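Local coordinates for PUM-HD domain-containing protein (Caenorhabditis elegans, PDB 7CGF), which binds PBE-RNA through its Pumilio-homology domain and probably recognises the 3' untranslated regions of messenger RNAs, at residues I185-S189 against R220-I224; V253-L257 against M284-A289; I329-R333 against E353-Q357. The protein carries 2 engineered substitutions. All blocks are in the same frame, centred on the assembly; numbering follows the deposited sequence.

Interaction 1 (I185-S189 against R220-I224); sequences IYEMS and RFDEI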
ATOM      1  N   ILE A 185      14.783  -5.946  -6.152  1.00 13.36           N
ATOM      2  CA  ILE A 185      13.464  -6.400  -5.716  1.00 13.96           C
ATOM      3  C   ILE A 185      13.533  -6.974  -4.309  1.00 14.52           C
ATOM      4  O   ILE A 185      12.636  -6.741  -3.487  1.00 14.72           O
ATOM      5  CB  ILE A 185      12.876  -7.401  -6.722  1.00 14.74           C
ATOM      6  CG1 ILE A 185      12.097  -6.662  -7.784  1.00 19.90           C
ATOM      7  CG2 ILE A 185      11.997  -8.446  -6.021  1.00 24.68           C
ATOM      8  CD1 ILE A 185      10.811  -6.057  -7.272  1.00 30.08           C
ATOM      9  N   TYR A 186      14.617  -7.673  -3.980  1.00 14.99           N
ATOM     10  CA  TYR A 186      14.781  -8.141  -2.609  1.00 16.93           C
ATOM     11  C   TYR A 186      14.856  -6.956  -1.647  1.00 15.39           C
ATOM     12  O   TYR A 186      14.137  -6.914  -0.638  1.00 15.21           O
ATOM     13  CB  TYR A 186      16.036  -9.013  -2.481  1.00 15.51           C
ATOM     14  CG  TYR A 186      16.286  -9.367  -1.030  1.00 16.74           C
ATOM     15  CD1 TYR A 186      15.601 -10.408  -0.432  1.00 20.18           C
ATOM     16  CD2 TYR A 186      17.154  -8.609  -0.250  1.00 18.44           C
ATOM     17  CE1 TYR A 186      15.802 -10.711   0.905  1.00 21.08           C
ATOM     18  CE2 TYR A 186      17.346  -8.891   1.081  1.00 21.08           C
ATOM     19  CZ  TYR A 186      16.668  -9.944   1.648  1.00 25.28           C
ATOM     20  OH  TYR A 186      16.870 -10.234   2.972  1.00 32.70           O
ATOM     21  N   GLU A 187      15.728  -5.987  -1.964  1.00 12.48           N
ATOM     22  CA  GLU A 187      15.931  -4.806  -1.129  1.00 16.60           C
ATOM     23  C   GLU A 187      14.615  -4.084  -0.893  1.00 16.58           C
ATOM     24  O   GLU A 187      14.319  -3.661   0.235  1.00 16.30           O
ATOM     25  CB  GLU A 187      16.955  -3.871  -1.799  1.00 17.25           C
ATOM     26  CG  GLU A 187      16.971  -2.411  -1.293  1.00 24.63           C
ATOM     27  CD  GLU A 187      17.666  -1.366  -2.228  1.00 34.55           C
ATOM     28  OE1 GLU A 187      17.868  -0.213  -1.774  1.00 30.24           O
ATOM     29  OE2 GLU A 187      18.008  -1.658  -3.398  1.00 34.05           O
ATOM     30  N   MET A 188      13.801  -3.958  -1.937  1.00 12.95           N
ATOM     31  CA  MET A 188      12.526  -3.255  -1.786  1.00 12.63           C
ATOM     32  C   MET A 188      11.526  -4.094  -1.007  1.00 13.94           C
ATOM     33  O   MET A 188      10.765  -3.567  -0.176  1.00 14.26           O
ATOM     34  CB  MET A 188      11.949  -2.886  -3.158  1.00 12.03           C
ATOM     35  CG  MET A 188      12.772  -1.878  -3.957  1.00 11.91           C
ATOM     36  SD  MET A 188      12.788  -0.284  -3.115  1.00 19.10           S
ATOM     37  CE  MET A 188      13.994   0.593  -4.148  1.00 24.97           C
ATOM     38  N   SER A 189      11.490  -5.403  -1.273  1.00 14.23           N
ATOM     39  CA  SER A 189      10.504  -6.257  -0.623  1.00 14.12           C
ATOM     40  C   SER A 189      10.715  -6.363   0.882  1.00 15.59           C
ATOM     41  O   SER A 189       9.756  -6.661   1.604  1.00 16.25           O
ATOM     42  CB  SER A 189      10.526  -7.660  -1.223  1.00 14.12           C
ATOM     43  OG  SER A 189      10.154  -7.621  -2.592  1.00 14.35           O
ATOM     44  N   ARG A 220      14.625 -15.378  -4.637  1.00 14.54           N
ATOM     45  CA  ARG A 220      14.913 -15.329  -3.204  1.00 16.10           C
ATOM     46  C   ARG A 220      13.642 -15.536  -2.397  1.00 16.92           C
ATOM     47  O   ARG A 220      13.397 -14.890  -1.377  1.00 17.06           O
ATOM     48  CB  ARG A 220      15.620 -14.029  -2.844  1.00 18.12           C
ATOM     49  CG  ARG A 220      16.977 -13.979  -3.515  1.00 17.57           C
ATOM     50  CD  ARG A 220      17.736 -12.723  -3.198  1.00 17.29           C
ATOM     51  NE  ARG A 220      18.129 -12.682  -1.805  1.00 18.84           N
ATOM     52  CZ  ARG A 220      18.863 -11.705  -1.285  1.00 22.28           C
ATOM     53  NH1 ARG A 220      19.280 -10.713  -2.057  1.00 23.49           N
ATOM     54  NH2 ARG A 220      19.178 -11.718  -0.007  1.00 22.45           N
ATOM     55  N   PHE A 221      12.837 -16.489  -2.860  1.00 15.11           N
ATOM     56  CA  PHE A 221      11.503 -16.699  -2.312  1.00 15.81           C
ATOM     57  C   PHE A 221      11.527 -16.978  -0.815  1.00 17.42           C
ATOM     58  O   PHE A 221      10.778 -16.356  -0.050  1.00 16.87           O
ATOM     59  CB  PHE A 221      10.825 -17.864  -3.035  1.00 17.31           C
ATOM     60  CG  PHE A 221       9.423 -18.101  -2.570  1.00 17.03           C
ATOM     61  CD1 PHE A 221       8.393 -17.304  -3.039  1.00 20.16           C
ATOM     62  CD2 PHE A 221       9.141 -19.086  -1.630  1.00 20.19           C
ATOM     63  CE1 PHE A 221       7.109 -17.491  -2.608  1.00 22.52           C
ATOM     64  CE2 PHE A 221       7.842 -19.276  -1.199  1.00 21.77           C
ATOM     65  CZ  PHE A 221       6.834 -18.466  -1.694  1.00 20.57           C
ATOM     66  N   ASP A 222      12.343 -17.945  -0.379  1.00 17.71           N
ATOM     67  CA  ASP A 222      12.289 -18.346   1.024  1.00 21.40           C
ATOM     68  C   ASP A 222      12.610 -17.178   1.950  1.00 19.68           C
ATOM     69  O   ASP A 222      11.949 -17.002   2.984  1.00 20.32           O
ATOM     70  CB  ASP A 222      13.251 -19.498   1.294  1.00 19.55           C
ATOM     71  CG  ASP A 222      12.833 -20.785   0.624  1.00 28.20           C
ATOM     72  OD1 ASP A 222      11.746 -20.835   0.004  1.00 24.68           O
ATOM     73  OD2 ASP A 222      13.608 -21.755   0.738  1.00 31.70           O
ATOM     74  N   GLU A 223      13.619 -16.372   1.597  1.00 17.17           N
ATOM     75  CA  GLU A 223      13.995 -15.241   2.442  1.00 19.25           C
ATOM     76  C   GLU A 223      12.896 -14.193   2.465  1.00 17.32           C
ATOM     77  O   GLU A 223      12.576 -13.628   3.523  1.00 18.14           O
ATOM     78  CB  GLU A 223      15.280 -14.603   1.935  1.00 20.63           C
ATOM     79  CG  GLU A 223      16.519 -15.438   1.961  1.00 27.19           C
ATOM     80  CD  GLU A 223      17.604 -14.744   1.176  1.00 31.34           C
ATOM     81  OE1 GLU A 223      17.757 -15.040  -0.043  1.00 27.27           O
ATOM     82  OE2 GLU A 223      18.232 -13.841   1.771  1.00 32.51           O
ATOM     83  N   ILE A 224      12.322 -13.901   1.297  1.00 15.06           N
ATOM     84  CA  ILE A 224      11.285 -12.877   1.233  1.00 13.91           C
ATOM     85  C   ILE A 224      10.019 -13.350   1.946  1.00 16.68           C
ATOM     86  O   ILE A 224       9.362 -12.577   2.660  1.00 14.45           O
ATOM     87  CB  ILE A 224      11.026 -12.499  -0.230  1.00 14.27           C
ATOM     88  CG1 ILE A 224      12.295 -11.899  -0.851  1.00 16.64           C
ATOM     89  CG2 ILE A 224       9.880 -11.452  -0.345  1.00 17.18           C
ATOM     90  CD1 ILE A 224      12.143 -11.548  -2.337  1.00 16.72           C
TER

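Interaction 2 (V253-L257 against M284-A289); sequences VSNNL and MIVGAA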
ATOM      1  N   VAL A 253       5.982 -24.593  -0.983  1.00 19.25           N
ATOM      2  CA  VAL A 253       5.397 -24.603   0.355  1.00 22.83           C
ATOM      3  C   VAL A 253       5.087 -26.025   0.785  1.00 20.12           C
ATOM      4  O   VAL A 253       5.382 -26.427   1.918  1.00 24.46           O
ATOM      5  CB  VAL A 253       4.142 -23.710   0.382  1.00 24.78           C
ATOM      6  CG1 VAL A 253       3.324 -23.964   1.631  1.00 29.52           C
ATOM      7  CG2 VAL A 253       4.544 -22.227   0.289  1.00 23.39           C
ATOM      8  N   SER A 254       4.491 -26.816  -0.107  1.00 18.70           N
ATOM      9  CA  SER A 254       4.139 -28.187   0.251  1.00 21.45           C
ATOM     10  C   SER A 254       5.375 -29.029   0.514  1.00 23.77           C
ATOM     11  O   SER A 254       5.391 -29.830   1.458  1.00 26.28           O
ATOM     12  CB  SER A 254       3.291 -28.816  -0.852  1.00 20.73           C
ATOM     13  OG  SER A 254       2.056 -28.130  -0.952  1.00 24.89           O
ATOM     14  N   ASN A 255       6.420 -28.865  -0.302  1.00 23.26           N
ATOM     15  CA  ASN A 255       7.640 -29.636  -0.110  1.00 23.72           C
ATOM     16  C   ASN A 255       8.392 -29.239   1.149  1.00 25.87           C
ATOM     17  O   ASN A 255       9.245 -30.004   1.611  1.00 28.58           O
ATOM     18  CB  ASN A 255       8.561 -29.499  -1.324  1.00 23.69           C
ATOM     19  CG  ASN A 255       8.024 -30.222  -2.547  1.00 29.67           C
ATOM     20  OD1 ASN A 255       7.184 -31.116  -2.432  1.00 36.08           O
ATOM     21  ND2 ASN A 255       8.520 -29.851  -3.720  1.00 29.24           N
ATOM     22  N   ASN A 256       8.104 -28.068   1.714  1.00 23.37           N
ATOM     23  CA  ASN A 256       8.793 -27.575   2.899  1.00 23.93           C
ATOM     24  C   ASN A 256       7.793 -27.103   3.938  1.00 25.85           C
ATOM     25  O   ASN A 256       8.001 -26.086   4.603  1.00 22.98           O
ATOM     26  CB  ASN A 256       9.763 -26.459   2.529  1.00 23.12           C
ATOM     27  CG  ASN A 256      10.805 -26.918   1.534  1.00 28.07           C
ATOM     28  OD1 ASN A 256      11.834 -27.477   1.916  1.00 37.37           O
ATOM     29  ND2 ASN A 256      10.533 -26.714   0.249  1.00 27.68           N
ATOM     30  N   LEU A 257       6.707 -27.868   4.113  1.00 21.49           N
ATOM     31  CA  LEU A 257       5.524 -27.372   4.818  1.00 21.56           C
ATOM     32  C   LEU A 257       5.815 -27.081   6.283  1.00 24.21           C
ATOM     33  O   LEU A 257       5.390 -26.047   6.810  1.00 20.86           O
ATOM     34  CB  LEU A 257       4.377 -28.379   4.696  1.00 22.08           C
ATOM     35  CG  LEU A 257       3.064 -27.978   5.377  1.00 23.47           C
ATOM     36  CD1 LEU A 257       2.462 -26.735   4.741  1.00 23.87           C
ATOM     37  CD2 LEU A 257       2.057 -29.120   5.367  1.00 26.04           C
ATOM     38  N   MET A 284      -2.431 -30.575  -2.521  1.00 23.44           N
ATOM     39  CA  MET A 284      -0.994 -30.737  -2.311  1.00 21.99           C
ATOM     40  C   MET A 284      -0.593 -30.407  -0.878  1.00 21.49           C
ATOM     41  O   MET A 284       0.240 -31.108  -0.286  1.00 20.44           O
ATOM     42  CB  MET A 284      -0.224 -29.857  -3.290  1.00 22.32           C
ATOM     43  CG  MET A 284      -0.435 -30.288  -4.725  1.00 25.84           C
ATOM     44  SD  MET A 284       0.269 -29.094  -5.845  1.00 30.90           S
ATOM     45  CE  MET A 284       1.965 -29.143  -5.262  1.00 26.85           C
ATOM     46  N   ILE A 285      -1.155 -29.329  -0.321  1.00 21.22           N
ATOM     47  CA  ILE A 285      -0.831 -28.931   1.050  1.00 18.36           C
ATOM     48  C   ILE A 285      -1.378 -29.951   2.043  1.00 23.42           C
ATOM     49  O   ILE A 285      -0.668 -30.387   2.954  1.00 21.41           O
ATOM     50  CB  ILE A 285      -1.363 -27.516   1.340  1.00 21.80           C
ATOM     51  CG1 ILE A 285      -0.692 -26.500   0.417  1.00 21.28           C
ATOM     52  CG2 ILE A 285      -1.146 -27.137   2.815  1.00 25.81           C
ATOM     53  CD1 ILE A 285      -1.349 -25.115   0.442  1.00 22.44           C
ATOM     54  N   VAL A 286      -2.638 -30.366   1.862  1.00 22.85           N
ATOM     55  CA  VAL A 286      -3.225 -31.394   2.730  1.00 23.03           C
ATOM     56  C   VAL A 286      -2.420 -32.692   2.667  1.00 25.99           C
ATOM     57  O   VAL A 286      -2.144 -33.322   3.698  1.00 26.32           O
ATOM     58  CB  VAL A 286      -4.701 -31.626   2.363  1.00 24.13           C
ATOM     59  CG1 VAL A 286      -5.249 -32.834   3.116  1.00 26.08           C
ATOM     60  CG2 VAL A 286      -5.530 -30.395   2.691  1.00 27.90           C
ATOM     61  N   GLY A 287      -2.027 -33.115   1.465  1.00 22.89           N
ATOM     62  CA  GLY A 287      -1.263 -34.347   1.347  1.00 23.85           C
ATOM     63  C   GLY A 287       0.082 -34.268   2.039  1.00 28.37           C
ATOM     64  O   GLY A 287       0.529 -35.233   2.663  1.00 27.53           O
ATOM     65  N   ALA A 288       0.743 -33.113   1.944  1.00 21.82           N
ATOM     66  CA  ALA A 288       1.998 -32.918   2.661  1.00 25.89           C
ATOM     67  C   ALA A 288       1.778 -32.994   4.160  1.00 24.13           C
ATOM     68  O   ALA A 288       2.593 -33.577   4.891  1.00 28.02           O
ATOM     69  CB  ALA A 288       2.609 -31.565   2.287  1.00 25.70           C
ATOM     70  N   ALA A 289       0.672 -32.414   4.634  1.00 21.92           N
ATOM     71  CA  ALA A 289       0.409 -32.352   6.067  1.00 23.53           C
ATOM     72  C   ALA A 289       0.078 -33.723   6.641  1.00 26.68           C
ATOM     73  O   ALA A 289       0.415 -34.005   7.796  1.00 25.64           O
ATOM     74  CB  ALA A 289      -0.738 -31.378   6.346  1.00 22.56           C
TER

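Interaction 3 (I329-R333 against E353-Q357); sequences ILTVR and EKYFQ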
ATOM      1  N   ILE A 329      -9.032 -35.267   9.424  1.00 29.59           N
ATOM      2  CA  ILE A 329      -9.649 -35.812  10.636  1.00 34.78           C
ATOM      3  C   ILE A 329      -9.121 -37.215  10.919  1.00 34.98           C
ATOM      4  O   ILE A 329      -8.743 -37.542  12.052  1.00 34.94           O
ATOM      5  CB  ILE A 329     -11.181 -35.804  10.502  1.00 32.85           C
ATOM      6  CG1 ILE A 329     -11.714 -34.371  10.550  1.00 31.15           C
ATOM      7  CG2 ILE A 329     -11.823 -36.687  11.581  1.00 32.38           C
ATOM      8  CD1 ILE A 329     -13.054 -34.190   9.852  1.00 32.41           C
ATOM      9  N   LEU A 330      -9.077 -38.061   9.891  1.00 32.11           N
ATOM     10  CA  LEU A 330      -8.600 -39.425  10.095  1.00 37.01           C
ATOM     11  C   LEU A 330      -7.136 -39.445  10.516  1.00 37.85           C
ATOM     12  O   LEU A 330      -6.711 -40.353  11.237  1.00 39.50           O
ATOM     13  CB  LEU A 330      -8.832 -40.248   8.826  1.00 34.58           C
ATOM     14  CG  LEU A 330     -10.326 -40.395   8.491  1.00 40.18           C
ATOM     15  CD1 LEU A 330     -10.565 -40.932   7.090  1.00 41.94           C
ATOM     16  CD2 LEU A 330     -11.033 -41.272   9.527  1.00 44.74           C
ATOM     17  N   THR A 331      -6.365 -38.431  10.118  1.00 34.03           N
ATOM     18  CA  THR A 331      -4.955 -38.357  10.477  1.00 32.64           C
ATOM     19  C   THR A 331      -4.747 -37.830  11.895  1.00 30.78           C
ATOM     20  O   THR A 331      -3.830 -38.277  12.592  1.00 38.63           O
ATOM     21  CB  THR A 331      -4.221 -37.467   9.463  1.00 30.36           C
ATOM     22  OG1 THR A 331      -4.462 -37.965   8.140  1.00 32.43           O
ATOM     23  CG2 THR A 331      -2.730 -37.456   9.720  1.00 28.51           C
ATOM     24  N   VAL A 332      -5.590 -36.907  12.341  1.00 30.63           N
ATOM     25  CA  VAL A 332      -5.369 -36.211  13.605  1.00 33.47           C
ATOM     26  C   VAL A 332      -6.011 -36.947  14.778  1.00 43.21           C
ATOM     27  O   VAL A 332      -5.427 -37.007  15.864  1.00 40.11           O
ATOM     28  CB  VAL A 332      -5.895 -34.766  13.498  1.00 32.78           C
ATOM     29  CG1 VAL A 332      -5.943 -34.111  14.876  1.00 35.23           C
ATOM     30  CG2 VAL A 332      -5.016 -33.945  12.552  1.00 32.15           C
ATOM     31  N   ARG A 333      -7.199 -37.520  14.572  1.00 43.07           N
ATOM     32  CA  ARG A 333      -7.989 -38.055  15.683  1.00 46.78           C
ATOM     33  C   ARG A 333      -7.230 -38.991  16.626  1.00 45.19           C
ATOM     34  O   ARG A 333      -7.421 -38.864  17.846  1.00 46.17           O
ATOM     35  CB  ARG A 333      -9.245 -38.756  15.142  1.00 46.40           C
ATOM     36  CG  ARG A 333     -10.323 -38.946  16.208  1.00 48.01           C
ATOM     37  CD  ARG A 333     -11.526 -39.737  15.706  1.00 38.59           C
ATOM     38  NE  ARG A 333     -12.406 -38.974  14.826  1.00 44.20           N
ATOM     39  CZ  ARG A 333     -13.270 -38.052  15.242  1.00 41.44           C
ATOM     40  NH1 ARG A 333     -13.361 -37.765  16.533  1.00 48.06           N
ATOM     41  NH2 ARG A 333     -14.037 -37.414  14.369  1.00 41.27           N
ATOM     42  N   GLU A 353     -13.580 -28.434  17.198  1.00 49.08           N
ATOM     43  CA  GLU A 353     -14.531 -29.418  17.716  1.00 48.84           C
ATOM     44  C   GLU A 353     -15.636 -29.708  16.710  1.00 47.51           C
ATOM     45  O   GLU A 353     -16.062 -30.860  16.563  1.00 52.33           O
ATOM     46  CB  GLU A 353     -15.128 -28.936  19.039  1.00 49.11           C
ATOM     47  N   LYS A 354     -16.097 -28.677  15.994  1.00 45.35           N
ATOM     48  CA  LYS A 354     -17.166 -28.858  15.017  1.00 44.55           C
ATOM     49  C   LYS A 354     -16.806 -29.902  13.968  1.00 48.53           C
ATOM     50  O   LYS A 354     -17.695 -30.577  13.437  1.00 52.10           O
ATOM     51  CB  LYS A 354     -17.493 -27.522  14.346  1.00 49.75           C
ATOM     52  CG  LYS A 354     -16.407 -27.006  13.398  1.00 51.40           C
ATOM     53  CD  LYS A 354     -16.945 -25.957  12.424  1.00 49.20           C
ATOM     54  CE  LYS A 354     -16.883 -24.557  13.013  1.00 52.01           C
ATOM     55  NZ  LYS A 354     -18.068 -23.736  12.627  1.00 55.23           N
ATOM     56  N   TYR A 355     -15.520 -30.055  13.661  1.00 45.33           N
ATOM     57  CA  TYR A 355     -15.079 -31.019  12.665  1.00 44.96           C
ATOM     58  C   TYR A 355     -14.872 -32.408  13.236  1.00 45.87           C
ATOM     59  O   TYR A 355     -14.933 -33.387  12.482  1.00 49.29           O
ATOM     60  CB  TYR A 355     -13.773 -30.551  12.007  1.00 39.32           C
ATOM     61  CG  TYR A 355     -13.901 -29.206  11.344  1.00 38.96           C
ATOM     62  CD1 TYR A 355     -14.775 -29.017  10.281  1.00 42.72           C
ATOM     63  CD2 TYR A 355     -13.148 -28.119  11.775  1.00 42.66           C
ATOM     64  CE1 TYR A 355     -14.906 -27.785   9.673  1.00 39.81           C
ATOM     65  CE2 TYR A 355     -13.270 -26.878  11.169  1.00 42.31           C
ATOM     66  CZ  TYR A 355     -14.151 -26.723  10.117  1.00 38.93           C
ATOM     67  OH  TYR A 355     -14.288 -25.501   9.504  1.00 44.13           O
ATOM     68  N   PHE A 356     -14.638 -32.521  14.540  1.00 43.93           N
ATOM     69  CA  PHE A 356     -14.330 -33.802  15.156  1.00 48.66           C
ATOM     70  C   PHE A 356     -15.531 -34.437  15.845  1.00 49.87           C
ATOM     71  O   PHE A 356     -15.365 -35.419  16.573  1.00 49.64           O
ATOM     72  CB  PHE A 356     -13.166 -33.643  16.134  1.00 46.12           C
ATOM     73  CG  PHE A 356     -11.826 -33.618  15.459  1.00 41.41           C
ATOM     74  CD1 PHE A 356     -11.182 -34.800  15.137  1.00 41.49           C
ATOM     75  CD2 PHE A 356     -11.230 -32.417  15.110  1.00 42.18           C
ATOM     76  CE1 PHE A 356      -9.954 -34.794  14.502  1.00 41.47           C
ATOM     77  CE2 PHE A 356     -10.003 -32.401  14.475  1.00 42.77           C
ATOM     78  CZ  PHE A 356      -9.364 -33.592  14.168  1.00 39.62           C
ATOM     79  N   GLN A 357     -16.733 -33.914  15.620  1.00 57.19           N
ATOM     80  CA  GLN A 357     -17.940 -34.559  16.131  1.00 59.00           C
ATOM     81  C   GLN A 357     -18.863 -34.981  14.990  1.00 60.58           C
ATOM     82  O   GLN A 357     -18.673 -36.043  14.388  1.00 57.50           O
ATOM     83  CB  GLN A 357     -18.677 -33.634  17.103  1.00 56.17           C
ATOM     84  CG  GLN A 357     -17.796 -33.028  18.206  1.00 60.30           C
ATOM     85  CD  GLN A 357     -17.111 -34.061  19.109  1.00 68.88           C
ATOM     86  OE1 GLN A 357     -17.219 -35.276  18.907  1.00 69.66           O
ATOM     87  NE2 GLN A 357     -16.395 -33.567  20.117  1.00 67.67           N
TER

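Interaction 1 (I185-S189 against R220-I224)
Y186 meets R220 as soon as its side chain leaves the backbone: CB lies 3.7 Å from R220 NH1. With CG turned anti to the backbone N (chi1 174°), the ring is carried across toward the second segment, and CG itself comes to 3.4 Å from R220 NH1. The guanidinium lies flat over one ring face, planes 8° apart, with R220 CZ 3.5 Å from the centroid of the Y186 ring, a textbook cation-pi stack. On the flank, Y186 CD1 touches I224 CG1 at 3.7 Å, the two side chains running past each other in opposite directions. Here the contact joins two successive predicted Pumilio repeats of the PUM-HD solenoid: short helix 184-189 belongs to one, short helix 221-225 to the next, and both rest on helix 230-240, S189 touching V233 and I224 touching V234. Further out, the ring carbon Y186 CZ sits 3.5 Å from R220 NH2. E223 steadies that guanidinium side-on, R220 NE bonding E223 OE1 at 3.0 Å and R220 NH2 bonding E223 OE2 at 2.9 Å with a nearly straight N-H...O angle of 177°. At the tip, Y186 OH approaches E223 OE2 no closer than 4.0 Å.

Interaction 2 (V253-L257 against M284-A289)
L257 and I285 set their side chains crosswise, at about a right angle, and the two branches of the leucine divide the work. L257 CD1 meets I285 CG2 at 4.1 Å, whereas L257 CD2 reaches past it to A289 CB at 3.7 Å and also lies against A288 CB. Holding CG anti to the backbone N (chi1 -179°) projects the leucine onto this helix surface, close enough for L257 CD2 to lie 3.6 Å from A289 N. Where the small S254 faces the second helix the backbones come close, its CA 5.1 Å from the CA of I285. Its hydroxyl lies against carbon atoms of the facing helix, S254 OG 3.5 Å from I285 CG1 and 3.7 Å from M284 CB, but it is satisfied within its own helix by a hydrogen bond to V250 O. Beside it, the A288 methyl carbon CB packs on S254 O at 3.4 Å. The contact thus seats the end of helix 243-255 and the start of helix 257-261 against helix 279-290 in the Pumilio solenoid. Helix 266-276 lies under both sides, I270 taking V253 and L257 while C273 and L274 take I285; A289 meanwhile faces M316 of helix 309-319.

Interaction 3 (I329-R333 against E353-Q357)
F356 sends its ring out against I329 and V332, the isoleucine over one face and the valine at the CZ end, and these three side chains form the apolar centre. Ring atom F356 CZ meets V332 CG1 at 3.5 Å, the valine crossing the phenylalanine at about a right angle. I329 runs the other way alongside the ring, with CG1 over the face and CG2 4.0 Å from F356 CE1. The isoleucine then continues along the backbone of the second segment, where I329 CD1 lies 3.3 Å from Y355 O and also touches Y355 CB. Such packing covers the end of a helical-repeat solenoid: against helix 322-332, from the last predicted Pumilio repeat, lies the short, weakly bonded C-terminal helix about 353-356. Y355 ties that helix further back, its OH bonding D318 and its ring meeting F317. Outward from the core comes R333, whose chain bends at chi3 (-75°) so that the edge of the F356 ring, at CD1, points at the guanidinium face, the planes 76° apart. An alanine at F356 is likely to leave I329 and V332 facing a gap and the guanidinium without its ring neighbour. At the polar rim R333 grips one carbonyl oxygen end-on: NH1 bonds F356 O at 3.1 Å (N-H...O 154°), while the longer bond from R333 NH2, 3.3 Å to F356 O, comes from well above the carbonyl plane, on the same face as NH1.

The three contacts follow one another in series through the PUM-HD solenoid. Interaction 1 joins adjacent predicted repeats midway along the arc, mixing a charged stack at its surface with packing of a buried isoleucine on the ring and on a serine. Interaction 2, centred about 22 Å from it, has no charged or exposed residue among those that touch and packs small and aliphatic side chains closely. Interaction 3, about 19 Å further on between centres, covers the C-terminal end of the superhelix with an aromatic ring and an exposed arginine. Helix 322-332 carries I329-R333 and also touches V286 of interaction 2. Arginine serves interactions 1 and 3, over a ring in one, on a carbonyl in the other.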